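Type III effector HopA1 (Pseudomonas syringae pv. tomato str. DC3000, PDB 4RSX) is a bacterial effector delivered by type III secretion, probably acting inside the host plant cell, with a biochemical activity not yet defined. Local coordinates at residues K34-H39 with V188-L193; D28-Y33 with H215-A220; P120-Q125 with G181-A186. All coordinates share one frame; numbering follows the deposited sequence.

Contact 1. Residues K34-H39 with V188-L193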
ATOM      1  N   LYS A  34      11.274   5.282  -1.542  1.00 22.62           N
ATOM      2  CA  LYS A  34      11.029   4.685  -2.860  1.00 27.69           C
ATOM      3  C   LYS A  34      12.153   3.734  -3.256  1.00 30.78           C
ATOM      4  O   LYS A  34      11.899   2.650  -3.777  1.00 32.48           O
ATOM      5  CB  LYS A  34      10.878   5.769  -3.931  1.00 30.71           C
ATOM      6  CG  LYS A  34       9.477   6.357  -4.054  1.00 39.63           C
ATOM      7  CD  LYS A  34       8.737   5.800  -5.282  1.00 53.24           C
ATOM      8  CE  LYS A  34       9.188   6.461  -6.590  1.00 55.50           C
ATOM      9  NZ  LYS A  34       8.436   5.951  -7.788  1.00 56.43           N
ATOM     10  N   GLN A  35      13.394   4.153  -2.994  1.00 32.79           N
ATOM     11  CA  GLN A  35      14.593   3.365  -3.288  1.00 30.74           C
ATOM     12  C   GLN A  35      14.630   2.036  -2.540  1.00 30.28           C
ATOM     13  O   GLN A  35      15.357   1.132  -2.939  1.00 34.98           O
ATOM     14  CB  GLN A  35      15.865   4.181  -2.981  1.00 34.04           C
ATOM     15  CG  GLN A  35      16.226   5.247  -4.043  1.00 41.04           C
ATOM     16  CD  GLN A  35      17.290   6.248  -3.567  1.00 46.38           C
ATOM     17  OE1 GLN A  35      17.939   6.051  -2.534  1.00 46.84           O
ATOM     18  NE2 GLN A  35      17.454   7.335  -4.319  1.00 44.48           N
ATOM     19  N   ASP A  36      13.850   1.916  -1.466  1.00 24.85           N
ATOM     20  CA  ASP A  36      13.860   0.705  -0.642  1.00 28.25           C
ATOM     21  C   ASP A  36      12.815  -0.331  -1.096  1.00 30.60           C
ATOM     22  O   ASP A  36      12.613  -1.348  -0.444  1.00 32.12           O
ATOM     23  CB  ASP A  36      13.700   1.062   0.850  1.00 30.92           C
ATOM     24  CG  ASP A  36      13.814  -0.156   1.783  1.00 29.07           C
ATOM     25  OD1 ASP A  36      14.940  -0.617   2.071  1.00 34.55           O
ATOM     26  OD2 ASP A  36      12.764  -0.644   2.249  1.00 33.09           O
ATOM     27  N   ALA A  37      12.166  -0.091  -2.231  1.00 31.84           N
ATOM     28  CA  ALA A  37      11.213  -1.070  -2.759  1.00 29.57           C
ATOM     29  C   ALA A  37      11.905  -2.409  -3.012  1.00 29.24           C
ATOM     30  O   ALA A  37      13.101  -2.445  -3.305  1.00 28.67           O
ATOM     31  CB  ALA A  37      10.579  -0.556  -4.044  1.00 26.95           C
ATOM     32  N   PRO A  38      11.154  -3.516  -2.896  1.00 30.55           N
ATOM     33  CA  PRO A  38      11.674  -4.812  -3.360  1.00 31.43           C
ATOM     34  C   PRO A  38      11.920  -4.741  -4.870  1.00 30.06           C
ATOM     35  O   PRO A  38      11.346  -3.872  -5.544  1.00 32.61           O
ATOM     36  CB  PRO A  38      10.516  -5.773  -3.069  1.00 25.78           C
ATOM     37  CG  PRO A  38       9.279  -4.895  -3.146  1.00 25.57           C
ATOM     38  CD  PRO A  38       9.732  -3.596  -2.508  1.00 26.45           C
ATOM     39  N   HIS A  39      12.756  -5.616  -5.412  1.00 45.91           N
ATOM     40  CA  HIS A  39      13.081  -5.482  -6.832  1.00 52.26           C
ATOM     41  C   HIS A  39      13.017  -6.775  -7.643  1.00 51.83           C
ATOM     42  O   HIS A  39      13.941  -7.078  -8.398  1.00 55.89           O
ATOM     43  CB  HIS A  39      14.428  -4.772  -7.016  1.00 56.08           C
ATOM     44  CG  HIS A  39      14.413  -3.337  -6.578  1.00 65.99           C
ATOM     45  ND1 HIS A  39      13.563  -2.396  -7.127  1.00 64.83           N
ATOM     46  CD2 HIS A  39      15.140  -2.682  -5.636  1.00 65.50           C
ATOM     47  CE1 HIS A  39      13.768  -1.225  -6.546  1.00 58.99           C
ATOM     48  NE2 HIS A  39      14.717  -1.371  -5.637  1.00 62.54           N
ATOM     49  N   VAL A 188       6.546 -12.396  -0.004  1.00 15.49           N
ATOM     50  CA  VAL A 188       7.860 -11.766  -0.072  1.00 16.06           C
ATOM     51  C   VAL A 188       8.233 -11.123   1.263  1.00 20.38           C
ATOM     52  O   VAL A 188       7.485 -10.289   1.777  1.00 17.60           O
ATOM     53  CB  VAL A 188       7.868 -10.685  -1.173  1.00 18.11           C
ATOM     54  CG1 VAL A 188       9.161  -9.867  -1.136  1.00 18.40           C
ATOM     55  CG2 VAL A 188       7.672 -11.326  -2.547  1.00 13.79           C
ATOM     56  N   GLU A 189       9.375 -11.506   1.833  1.00 18.73           N
ATOM     57  CA  GLU A 189       9.830 -10.870   3.068  1.00 14.29           C
ATOM     58  C   GLU A 189      10.305  -9.450   2.797  1.00 17.23           C
ATOM     59  O   GLU A 189      11.455  -9.236   2.392  1.00 18.32           O
ATOM     60  CB  GLU A 189      10.970 -11.651   3.714  1.00 19.27           C
ATOM     61  CG  GLU A 189      11.350 -11.097   5.090  1.00 18.56           C
ATOM     62  CD  GLU A 189      10.178 -11.130   6.060  1.00 19.78           C
ATOM     63  OE1 GLU A 189       9.659 -10.054   6.443  1.00 17.92           O
ATOM     64  OE2 GLU A 189       9.765 -12.245   6.446  1.00 23.41           O
ATOM     65  N   HIS A 190       9.428  -8.473   3.007  1.00 15.56           N
ATOM     66  CA  HIS A 190       9.833  -7.073   2.879  1.00 16.08           C
ATOM     67  C   HIS A 190       8.828  -6.193   3.580  1.00 13.27           C
ATOM     68  O   HIS A 190       7.620  -6.365   3.402  1.00 14.64           O
ATOM     69  CB  HIS A 190       9.955  -6.669   1.408  1.00 15.20           C
ATOM     70  CG  HIS A 190      10.191  -5.210   1.201  1.00 15.61           C
ATOM     71  ND1 HIS A 190       9.162  -4.293   1.100  1.00 16.39           N
ATOM     72  CD2 HIS A 190      11.339  -4.495   1.081  1.00 19.55           C
ATOM     73  CE1 HIS A 190       9.665  -3.085   0.928  1.00 15.47           C
ATOM     74  NE2 HIS A 190      10.981  -3.177   0.909  1.00 18.81           N
ATOM     75  N   THR A 191       9.317  -5.261   4.388  1.00 12.07           N
ATOM     76  CA  THR A 191       8.442  -4.332   5.083  1.00  9.17           C
ATOM     77  C   THR A 191       8.859  -2.932   4.703  1.00  9.54           C
ATOM     78  O   THR A 191       9.991  -2.540   4.957  1.00 10.18           O
ATOM     79  CB  THR A 191       8.544  -4.480   6.610  1.00 14.34           C
ATOM     80  OG1 THR A 191       8.339  -5.853   6.971  1.00 15.45           O
ATOM     81  CG2 THR A 191       7.488  -3.599   7.315  1.00 10.14           C
ATOM     82  N   PRO A 192       7.944  -2.178   4.068  1.00 15.32           N
ATOM     83  CA  PRO A 192       8.251  -0.795   3.706  1.00 14.84           C
ATOM     84  C   PRO A 192       8.569  -0.003   4.960  1.00 16.29           C
ATOM     85  O   PRO A 192       8.015  -0.303   6.033  1.00 11.91           O
ATOM     86  CB  PRO A 192       6.935  -0.294   3.089  1.00 13.94           C
ATOM     87  CG  PRO A 192       6.284  -1.560   2.540  1.00 13.08           C
ATOM     88  CD  PRO A 192       6.613  -2.601   3.578  1.00 14.18           C
ATOM     89  N   LEU A 193       9.441   0.992   4.814  1.00 13.82           N
ATOM     90  CA  LEU A 193       9.890   1.806   5.934  1.00 14.39           C
ATOM     91  C   LEU A 193       8.706   2.409   6.675  1.00 15.20           C
ATOM     92  O   LEU A 193       7.733   2.867   6.055  1.00 15.04           O
ATOM     93  CB  LEU A 193      10.838   2.904   5.456  1.00 17.90           C
ATOM     94  CG  LEU A 193      12.022   2.419   4.625  1.00 15.59           C
ATOM     95  CD1 LEU A 193      12.940   3.574   4.265  1.00 18.85           C
ATOM     96  CD2 LEU A 193      12.767   1.380   5.393  1.00 16.55           C
TER
HETATM   97  O   HOH W   1      10.059   1.271   1.820  1.00 22.42           O
HETATM   98  O   HOH W   2      12.455  -2.137   4.236  1.00 24.17           O

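Contact 2. Residues D28-Y33 with H215-A220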
ATOM      1  N   ASP A  28      13.609  14.470  -1.538  1.00 24.14           N
ATOM      2  CA  ASP A  28      14.830  13.722  -1.244  1.00 24.36           C
ATOM      3  C   ASP A  28      14.528  12.653  -0.203  1.00 25.58           C
ATOM      4  O   ASP A  28      14.826  11.467  -0.398  1.00 24.24           O
ATOM      5  CB  ASP A  28      15.918  14.647  -0.693  1.00 29.84           C
ATOM      6  CG  ASP A  28      16.503  15.552  -1.746  1.00 33.55           C
ATOM      7  OD1 ASP A  28      16.539  15.139  -2.926  1.00 32.11           O
ATOM      8  OD2 ASP A  28      16.925  16.676  -1.384  1.00 34.94           O
ATOM      9  N   ILE A  29      13.920  13.089   0.899  1.00 17.38           N
ATOM     10  CA  ILE A  29      13.574  12.195   1.987  1.00 17.70           C
ATOM     11  C   ILE A  29      12.692  11.074   1.464  1.00 18.91           C
ATOM     12  O   ILE A  29      12.905   9.907   1.786  1.00 18.14           O
ATOM     13  CB  ILE A  29      12.888  12.963   3.128  1.00 16.00           C
ATOM     14  CG1 ILE A  29      13.865  14.003   3.687  1.00 14.83           C
ATOM     15  CG2 ILE A  29      12.390  12.004   4.208  1.00 11.67           C
ATOM     16  CD1 ILE A  29      13.239  15.007   4.619  1.00 17.45           C
ATOM     17  N   TYR A  30      11.739  11.432   0.609  1.00 23.67           N
ATOM     18  CA  TYR A  30      10.811  10.474   0.016  1.00 21.75           C
ATOM     19  C   TYR A  30      11.492   9.435  -0.902  1.00 23.92           C
ATOM     20  O   TYR A  30      11.092   8.255  -0.931  1.00 22.14           O
ATOM     21  CB  TYR A  30       9.727  11.246  -0.744  1.00 20.34           C
ATOM     22  CG  TYR A  30       8.745  10.377  -1.477  1.00 23.55           C
ATOM     23  CD1 TYR A  30       7.952   9.461  -0.791  1.00 19.32           C
ATOM     24  CD2 TYR A  30       8.594  10.478  -2.858  1.00 25.63           C
ATOM     25  CE1 TYR A  30       7.040   8.660  -1.459  1.00 21.64           C
ATOM     26  CE2 TYR A  30       7.679   9.684  -3.542  1.00 27.36           C
ATOM     27  CZ  TYR A  30       6.901   8.779  -2.836  1.00 30.57           C
ATOM     28  OH  TYR A  30       6.001   7.982  -3.511  1.00 33.12           O
ATOM     29  N   LYS A  31      12.507   9.865  -1.655  1.00 22.51           N
ATOM     30  CA  LYS A  31      13.186   8.951  -2.576  1.00 24.64           C
ATOM     31  C   LYS A  31      13.895   7.810  -1.852  1.00 22.69           C
ATOM     32  O   LYS A  31      14.015   6.718  -2.400  1.00 25.52           O
ATOM     33  CB  LYS A  31      14.154   9.699  -3.494  1.00 30.35           C
ATOM     34  CG  LYS A  31      13.457  10.491  -4.614  1.00 36.98           C
ATOM     35  CD  LYS A  31      14.478  11.246  -5.485  1.00 41.58           C
ATOM     36  CE  LYS A  31      13.781  12.098  -6.546  1.00 51.48           C
ATOM     37  NZ  LYS A  31      14.677  13.158  -7.100  1.00 46.59           N
ATOM     38  N   ILE A  32      14.348   8.059  -0.622  1.00 17.36           N
ATOM     39  CA  ILE A  32      14.925   6.992   0.201  1.00 21.83           C
ATOM     40  C   ILE A  32      13.913   5.866   0.451  1.00 18.05           C
ATOM     41  O   ILE A  32      14.261   4.687   0.384  1.00 17.74           O
ATOM     42  CB  ILE A  32      15.457   7.512   1.549  1.00 20.40           C
ATOM     43  CG1 ILE A  32      16.490   8.624   1.326  1.00 17.46           C
ATOM     44  CG2 ILE A  32      16.073   6.373   2.345  1.00 16.35           C
ATOM     45  CD1 ILE A  32      16.781   9.431   2.574  1.00 13.57           C
ATOM     46  N   TYR A  33      12.667   6.239   0.739  1.00 19.54           N
ATOM     47  CA  TYR A  33      11.565   5.280   0.880  1.00 18.92           C
ATOM     48  C   TYR A  33      11.282   4.545  -0.430  1.00 21.21           C
ATOM     49  O   TYR A  33      11.025   3.339  -0.420  1.00 17.92           O
ATOM     50  CB  TYR A  33      10.291   6.011   1.325  1.00 14.94           C
ATOM     51  CG  TYR A  33       9.059   5.141   1.411  1.00 13.28           C
ATOM     52  CD1 TYR A  33       8.696   4.557   2.608  1.00 11.30           C
ATOM     53  CD2 TYR A  33       8.254   4.910   0.300  1.00 12.42           C
ATOM     54  CE1 TYR A  33       7.577   3.778   2.704  1.00 12.58           C
ATOM     55  CE2 TYR A  33       7.136   4.111   0.387  1.00 12.59           C
ATOM     56  CZ  TYR A  33       6.800   3.556   1.597  1.00 11.71           C
ATOM     57  OH  TYR A  33       5.690   2.764   1.717  1.00 13.83           O
ATOM     58  N   HIS A 215       1.484   6.674   2.074  1.00 17.96           N
ATOM     59  CA  HIS A 215       2.213   6.393   3.306  1.00 17.11           C
ATOM     60  C   HIS A 215       3.656   6.921   3.304  1.00 16.25           C
ATOM     61  O   HIS A 215       4.104   7.528   4.294  1.00 18.10           O
ATOM     62  CB  HIS A 215       2.204   4.893   3.591  1.00 15.64           C
ATOM     63  CG  HIS A 215       3.101   4.496   4.710  1.00 13.50           C
ATOM     64  ND1 HIS A 215       2.713   4.554   6.034  1.00 14.55           N
ATOM     65  CD2 HIS A 215       4.385   4.064   4.713  1.00 14.79           C
ATOM     66  CE1 HIS A 215       3.714   4.162   6.799  1.00 16.65           C
ATOM     67  NE2 HIS A 215       4.740   3.860   6.025  1.00 18.11           N
ATOM     68  N   GLY A 216       4.376   6.694   2.203  1.00 15.63           N
ATOM     69  CA  GLY A 216       5.742   7.185   2.050  1.00 14.65           C
ATOM     70  C   GLY A 216       5.898   8.697   2.162  1.00 16.80           C
ATOM     71  O   GLY A 216       6.789   9.187   2.876  1.00 17.09           O
ATOM     72  N   MET A 217       5.048   9.449   1.470  1.00 14.33           N
ATOM     73  CA  MET A 217       5.194  10.900   1.472  1.00 17.84           C
ATOM     74  C   MET A 217       4.770  11.487   2.812  1.00 15.56           C
ATOM     75  O   MET A 217       5.372  12.464   3.286  1.00 14.65           O
ATOM     76  CB  MET A 217       4.429  11.554   0.303  1.00 22.79           C
ATOM     77  CG  MET A 217       4.680  13.074   0.148  1.00 26.66           C
ATOM     78  SD  MET A 217       6.439  13.567  -0.027  1.00 33.53           S
ATOM     79  CE  MET A 217       6.723  13.195  -1.754  1.00 30.04           C
ATOM     80  N   SER A 218       3.751  10.894   3.435  1.00 14.73           N
ATOM     81  CA  SER A 218       3.292  11.409   4.722  1.00 17.15           C
ATOM     82  C   SER A 218       4.359  11.237   5.803  1.00 13.51           C
ATOM     83  O   SER A 218       4.610  12.160   6.588  1.00 12.61           O
ATOM     84  CB  SER A 218       1.965  10.780   5.161  1.00 18.78           C
ATOM     85  OG  SER A 218       2.131   9.447   5.598  1.00 17.13           O
ATOM     86  N   ARG A 219       4.997  10.070   5.843  1.00 10.69           N
ATOM     87  CA  ARG A 219       6.017   9.847   6.861  1.00 12.13           C
ATOM     88  C   ARG A 219       7.289  10.606   6.494  1.00 13.45           C
ATOM     89  O   ARG A 219       8.035  11.016   7.380  1.00 11.38           O
ATOM     90  CB  ARG A 219       6.316   8.351   7.055  1.00 13.66           C
ATOM     91  CG  ARG A 219       5.093   7.471   7.344  1.00 15.56           C
ATOM     92  CD  ARG A 219       4.144   8.131   8.312  1.00  9.57           C
ATOM     93  NE  ARG A 219       3.317   7.163   9.022  1.00 14.64           N
ATOM     94  CZ  ARG A 219       2.042   6.895   8.746  1.00 11.81           C
ATOM     95  NH1 ARG A 219       1.394   5.994   9.470  1.00 11.81           N
ATOM     96  NH2 ARG A 219       1.416   7.516   7.755  1.00 11.75           N
ATOM     97  N   ALA A 220       7.535  10.795   5.192  1.00  9.67           N
ATOM     98  CA  ALA A 220       8.688  11.587   4.755  1.00 11.82           C
ATOM     99  C   ALA A 220       8.574  12.982   5.354  1.00 13.94           C
ATOM    100  O   ALA A 220       9.572  13.583   5.795  1.00 13.79           O
ATOM    101  CB  ALA A 220       8.752  11.672   3.219  1.00 11.50           C
TER

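Contact 3. Residues P120-Q125 with G181-A186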
ATOM      1  N   PRO A 120       5.646 -12.123  -8.148  1.00 16.34           N
ATOM      2  CA  PRO A 120       4.843 -11.616  -9.272  1.00 15.11           C
ATOM      3  C   PRO A 120       4.128 -12.732 -10.011  1.00 15.53           C
ATOM      4  O   PRO A 120       3.066 -12.508 -10.598  1.00 14.95           O
ATOM      5  CB  PRO A 120       5.895 -10.987 -10.197  1.00 16.19           C
ATOM      6  CG  PRO A 120       7.035 -10.642  -9.306  1.00 19.62           C
ATOM      7  CD  PRO A 120       7.065 -11.731  -8.261  1.00 13.77           C
ATOM      8  N   GLN A 121       4.703 -13.930  -9.970  1.00 12.76           N
ATOM      9  CA  GLN A 121       4.074 -15.114 -10.551  1.00 13.20           C
ATOM     10  C   GLN A 121       2.763 -15.452  -9.844  1.00 12.58           C
ATOM     11  O   GLN A 121       1.943 -16.209 -10.370  1.00 12.60           O
ATOM     12  CB  GLN A 121       5.036 -16.314 -10.500  1.00 11.81           C
ATOM     13  CG  GLN A 121       6.330 -16.158 -11.320  1.00 11.01           C
ATOM     14  CD  GLN A 121       7.341 -15.184 -10.703  1.00 13.86           C
ATOM     15  OE1 GLN A 121       7.288 -14.878  -9.507  1.00 15.22           O
ATOM     16  NE2 GLN A 121       8.259 -14.682 -11.530  1.00 13.34           N
ATOM     17  N   TYR A 122       2.562 -14.899  -8.647  1.00 14.19           N
ATOM     18  CA  TYR A 122       1.319 -15.143  -7.918  1.00 10.94           C
ATOM     19  C   TYR A 122       0.384 -13.943  -7.873  1.00 11.55           C
ATOM     20  O   TYR A 122      -0.634 -13.987  -7.193  1.00 12.42           O
ATOM     21  CB  TYR A 122       1.618 -15.647  -6.506  1.00 11.47           C
ATOM     22  CG  TYR A 122       2.071 -17.078  -6.517  1.00 14.58           C
ATOM     23  CD1 TYR A 122       1.145 -18.119  -6.590  1.00 22.11           C
ATOM     24  CD2 TYR A 122       3.415 -17.396  -6.505  1.00 16.24           C
ATOM     25  CE1 TYR A 122       1.553 -19.439  -6.629  1.00 19.95           C
ATOM     26  CE2 TYR A 122       3.832 -18.714  -6.532  1.00 17.99           C
ATOM     27  CZ  TYR A 122       2.899 -19.727  -6.596  1.00 18.96           C
ATOM     28  OH  TYR A 122       3.320 -21.036  -6.635  1.00 23.73           O
ATOM     29  N   ALA A 123       0.717 -12.875  -8.593  1.00 10.75           N
ATOM     30  CA  ALA A 123      -0.107 -11.659  -8.552  1.00 11.10           C
ATOM     31  C   ALA A 123      -1.565 -11.913  -8.922  1.00 13.44           C
ATOM     32  O   ALA A 123      -2.481 -11.430  -8.244  1.00 15.17           O
ATOM     33  CB  ALA A 123       0.489 -10.572  -9.422  1.00  7.46           C
ATOM     34  N   THR A 124      -1.782 -12.686  -9.981  1.00 12.67           N
ATOM     35  CA  THR A 124      -3.127 -12.983 -10.452  1.00 11.57           C
ATOM     36  C   THR A 124      -3.938 -13.700  -9.375  1.00 12.16           C
ATOM     37  O   THR A 124      -5.078 -13.324  -9.084  1.00 15.21           O
ATOM     38  CB  THR A 124      -3.077 -13.811 -11.757  1.00 14.79           C
ATOM     39  OG1 THR A 124      -2.501 -13.009 -12.796  1.00 14.09           O
ATOM     40  CG2 THR A 124      -4.457 -14.226 -12.190  1.00 16.39           C
ATOM     41  N   GLN A 125      -3.348 -14.732  -8.787  1.00 18.04           N
ATOM     42  CA  GLN A 125      -3.981 -15.441  -7.681  1.00 22.13           C
ATOM     43  C   GLN A 125      -4.317 -14.495  -6.531  1.00 16.99           C
ATOM     44  O   GLN A 125      -5.413 -14.563  -5.968  1.00 16.14           O
ATOM     45  CB  GLN A 125      -3.074 -16.567  -7.168  1.00 20.74           C
ATOM     46  CG  GLN A 125      -3.111 -17.841  -7.985  1.00 31.39           C
ATOM     47  CD  GLN A 125      -2.634 -19.052  -7.192  1.00 32.85           C
ATOM     48  OE1 GLN A 125      -1.742 -19.783  -7.626  1.00 43.85           O
ATOM     49  NE2 GLN A 125      -3.242 -19.278  -6.033  1.00 28.96           N
ATOM     50  N   GLY A 181      -4.778 -19.657  -1.570  1.00 26.72           N
ATOM     51  CA  GLY A 181      -4.184 -20.804  -2.234  1.00 25.74           C
ATOM     52  C   GLY A 181      -2.738 -20.548  -2.631  1.00 30.73           C
ATOM     53  O   GLY A 181      -2.100 -21.389  -3.274  1.00 27.25           O
ATOM     54  N   ILE A 182      -2.218 -19.383  -2.249  1.00 20.03           N
ATOM     55  CA  ILE A 182      -0.837 -19.035  -2.545  1.00 18.47           C
ATOM     56  C   ILE A 182       0.078 -19.666  -1.500  1.00 19.62           C
ATOM     57  O   ILE A 182      -0.163 -19.531  -0.302  1.00 20.51           O
ATOM     58  CB  ILE A 182      -0.649 -17.514  -2.558  1.00 15.29           C
ATOM     59  CG1 ILE A 182      -1.496 -16.886  -3.661  1.00 16.22           C
ATOM     60  CG2 ILE A 182       0.813 -17.136  -2.735  1.00 13.53           C
ATOM     61  CD1 ILE A 182      -1.503 -15.385  -3.594  1.00 12.27           C
ATOM     62  N   PRO A 183       1.138 -20.362  -1.952  1.00 22.23           N
ATOM     63  CA  PRO A 183       2.028 -21.014  -0.980  1.00 19.72           C
ATOM     64  C   PRO A 183       2.716 -19.999  -0.079  1.00 20.77           C
ATOM     65  O   PRO A 183       3.123 -18.935  -0.545  1.00 20.06           O
ATOM     66  CB  PRO A 183       3.064 -21.731  -1.855  1.00 23.40           C
ATOM     67  CG  PRO A 183       2.979 -21.075  -3.228  1.00 26.85           C
ATOM     68  CD  PRO A 183       1.545 -20.597  -3.353  1.00 23.51           C
ATOM     69  N   LEU A 184       2.865 -20.338   1.192  1.00 23.29           N
ATOM     70  CA  LEU A 184       3.415 -19.407   2.167  1.00 21.03           C
ATOM     71  C   LEU A 184       4.816 -18.924   1.821  1.00 22.58           C
ATOM     72  O   LEU A 184       5.180 -17.783   2.129  1.00 21.96           O
ATOM     73  CB  LEU A 184       3.387 -20.030   3.563  1.00 25.99           C
ATOM     74  CG  LEU A 184       1.975 -20.312   4.083  1.00 29.10           C
ATOM     75  CD1 LEU A 184       2.011 -21.005   5.442  1.00 26.71           C
ATOM     76  CD2 LEU A 184       1.149 -19.025   4.154  1.00 24.42           C
ATOM     77  N   ASP A 185       5.599 -19.781   1.170  1.00 31.55           N
ATOM     78  CA  ASP A 185       6.946 -19.400   0.751  1.00 25.36           C
ATOM     79  C   ASP A 185       6.921 -18.370  -0.389  1.00 24.20           C
ATOM     80  O   ASP A 185       7.938 -17.739  -0.682  1.00 25.86           O
ATOM     81  CB  ASP A 185       7.798 -20.639   0.378  1.00 32.02           C
ATOM     82  CG  ASP A 185       7.354 -21.321  -0.946  1.00 49.91           C
ATOM     83  OD1 ASP A 185       7.566 -20.739  -2.047  1.00 42.33           O
ATOM     84  OD2 ASP A 185       6.828 -22.468  -0.892  1.00 54.92           O
ATOM     85  N   ALA A 186       5.763 -18.187  -1.023  1.00 19.51           N
ATOM     86  CA  ALA A 186       5.686 -17.274  -2.160  1.00 20.79           C
ATOM     87  C   ALA A 186       5.395 -15.830  -1.743  1.00 20.94           C
ATOM     88  O   ALA A 186       5.416 -14.918  -2.585  1.00 16.62           O
ATOM     89  CB  ALA A 186       4.667 -17.763  -3.190  1.00 20.96           C
TER

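Contact 1. Residues K34-H39 with V188-L193
His190 meets the loop that follows helix 26-35 with its imidazole, which reaches Asp36 and lies under Pro38. A chi1 of 172° sets its CG anti to the backbone N, extending the side chain from the backbone toward Asp36 and Pro38. His190 NE2 donates to the backbone O of Asp36 at 2.8 Å, with the N-H...O angle at 146° and the donor tilted moderately out of the carbonyl plane. The same N-H of His190 NE2 also leans toward Asp36 OD2 at 3.4 Å, a weak second bond. Pro38 crosses the ring at about a right angle: its CD sits over one face, 3.6 Å from the His190 ring centroid and displaced toward the rim at CE1. This is a CH-pi contact, which suits the proline CD because its bond to the electron-withdrawing amide N leaves its C-H groups somewhat polarised. At Thr191 it is the backbone that matters, since a water donates both to Thr191 O, at 2.6 Å, and to Asp36 OD2. Pro192 turns to Tyr33 and to Ser203 of strand 202-207. Leu193 takes part through its backbone N and its side chain. Leu193 N donates to a second water at 3.1 Å, which in turn donates weakly to Asp36 OD2, while Leu193 CD2 packs 3.7 Å from that same oxygen. An aspartate suits this turn because one carboxylate oxygen can collect several donors: two waters and, weakly, the imidazole. Chemically, the loops are joined by one sound direct bond and a water-mediated network, and the carboxylate would be expected to polarise the N-H of His190.

Contact 2. Residues D28-Y33 with H215-A220
His215 O, in the first turn of helix 215-228, is gripped by two donors from the same face of its plane: the backbone N of Arg219, and Ser218 OG at 3.0 Å. Ser218 OG, lying in the guanidinium plane, in turn accepts from Arg219 NH2. That guanidinium lays a face over His215 ND1, and the imidazole extends to helix 26-35, its CD2 3.5 Å from Tyr33 OH. Next to it, Gly216 CA stands over the centre of the Tyr33 ring, 3.6 Å from the centroid and only 5° off the normal. Glycine suits the place because a side-chain carbon here would run into both tyrosine rings, at Tyr33 CD2 and Tyr30 CE1. Tyr30 presents an edge to the Gly216 carbonyl carbon and one face to Met217. The bend at chi3 (79°) swings CE of Met217 over the Tyr30 ring, toward the rim and 3.8 Å from the centroid, a CH-pi contact; Met217 SD, 4.7 Å from the Tyr30 centroid, adds an oblique Met-aromatic one. One turn on, Ala220 CB fits against Ile29 CG2 at 3.8 Å; its small methyl allows the close approach of Tyr30 CA. The helix axes come within 8.8 Å at 134°. No hydrogen bond spans this interface: Arg219 is tied to Ser218, Glu206 O and Pro252 O, and His215 NE2 to Leu193 O, which leaves CH-pi and apolar contacts to join the helices.

Contact 3. Residues P120-Q125 with G181-A186
Tyr122 and Gln125, at the start of helix 123-136, make a largely apolar contact with the turn that follows helix 166-180. Tyr122, the N-cap residue, carries most of it: Pro183 meets the phenol tip to tip, its CG 3.4 Å from Tyr122 OH and its CD against CE1. Farther back on the ring, Ala186 CB touches Tyr122 CD2 at 3.6 Å. Ile182 slides past the tyrosine in the opposite direction, its CG2, anti to the backbone N, 4.0 Å from Tyr122 CG. These neighbours approach the ring obliquely, and the large tyrosine ring offers enough apolar surface for Ile182, Pro183 and Ala186 together. Ala186 is placed by its N, which donates to Pro183 O at 2.8 Å within a 3-10 turn; its small methyl lets the turn come close. Gly181 leaves the helix with positive phi (77°), a conformation natural to glycine. Gln125 spans both characters: CB packs on Ile182 CG1 at 3.9 Å, and CD lies at the edge of the Tyr122 ring and in its plane. With no hydrogen bond between the two segments, apolar contacts join them, and Gln125 NE2 adds a weak bond to Ser180 O at the end of helix 166-180.

In the fold
Contacts 1 and 2 share helix 26-35 and touch directly, their centres 13 Å apart. Leu193 O lies 3.2 Å from His215 NE2, a probable hydrogen bond, and Leu193 packs on Tyr33. Helix 26-35 and its following loop are thus contacted by both the loop before strand 196-199 and helix 215-228. Contact 3 stands apart, about 17 Å from contact 1 and 28 Å from contact 2 between centres, and across the chain's centre from contact 2. It joins contact 1 through sequence, since 181-186 and 188-193 nearly adjoin. Along the chain of this C-terminal portion of the effector, contact 3 is nested in the loop closed by contact 1, and contact 1 in that closed by contact 2.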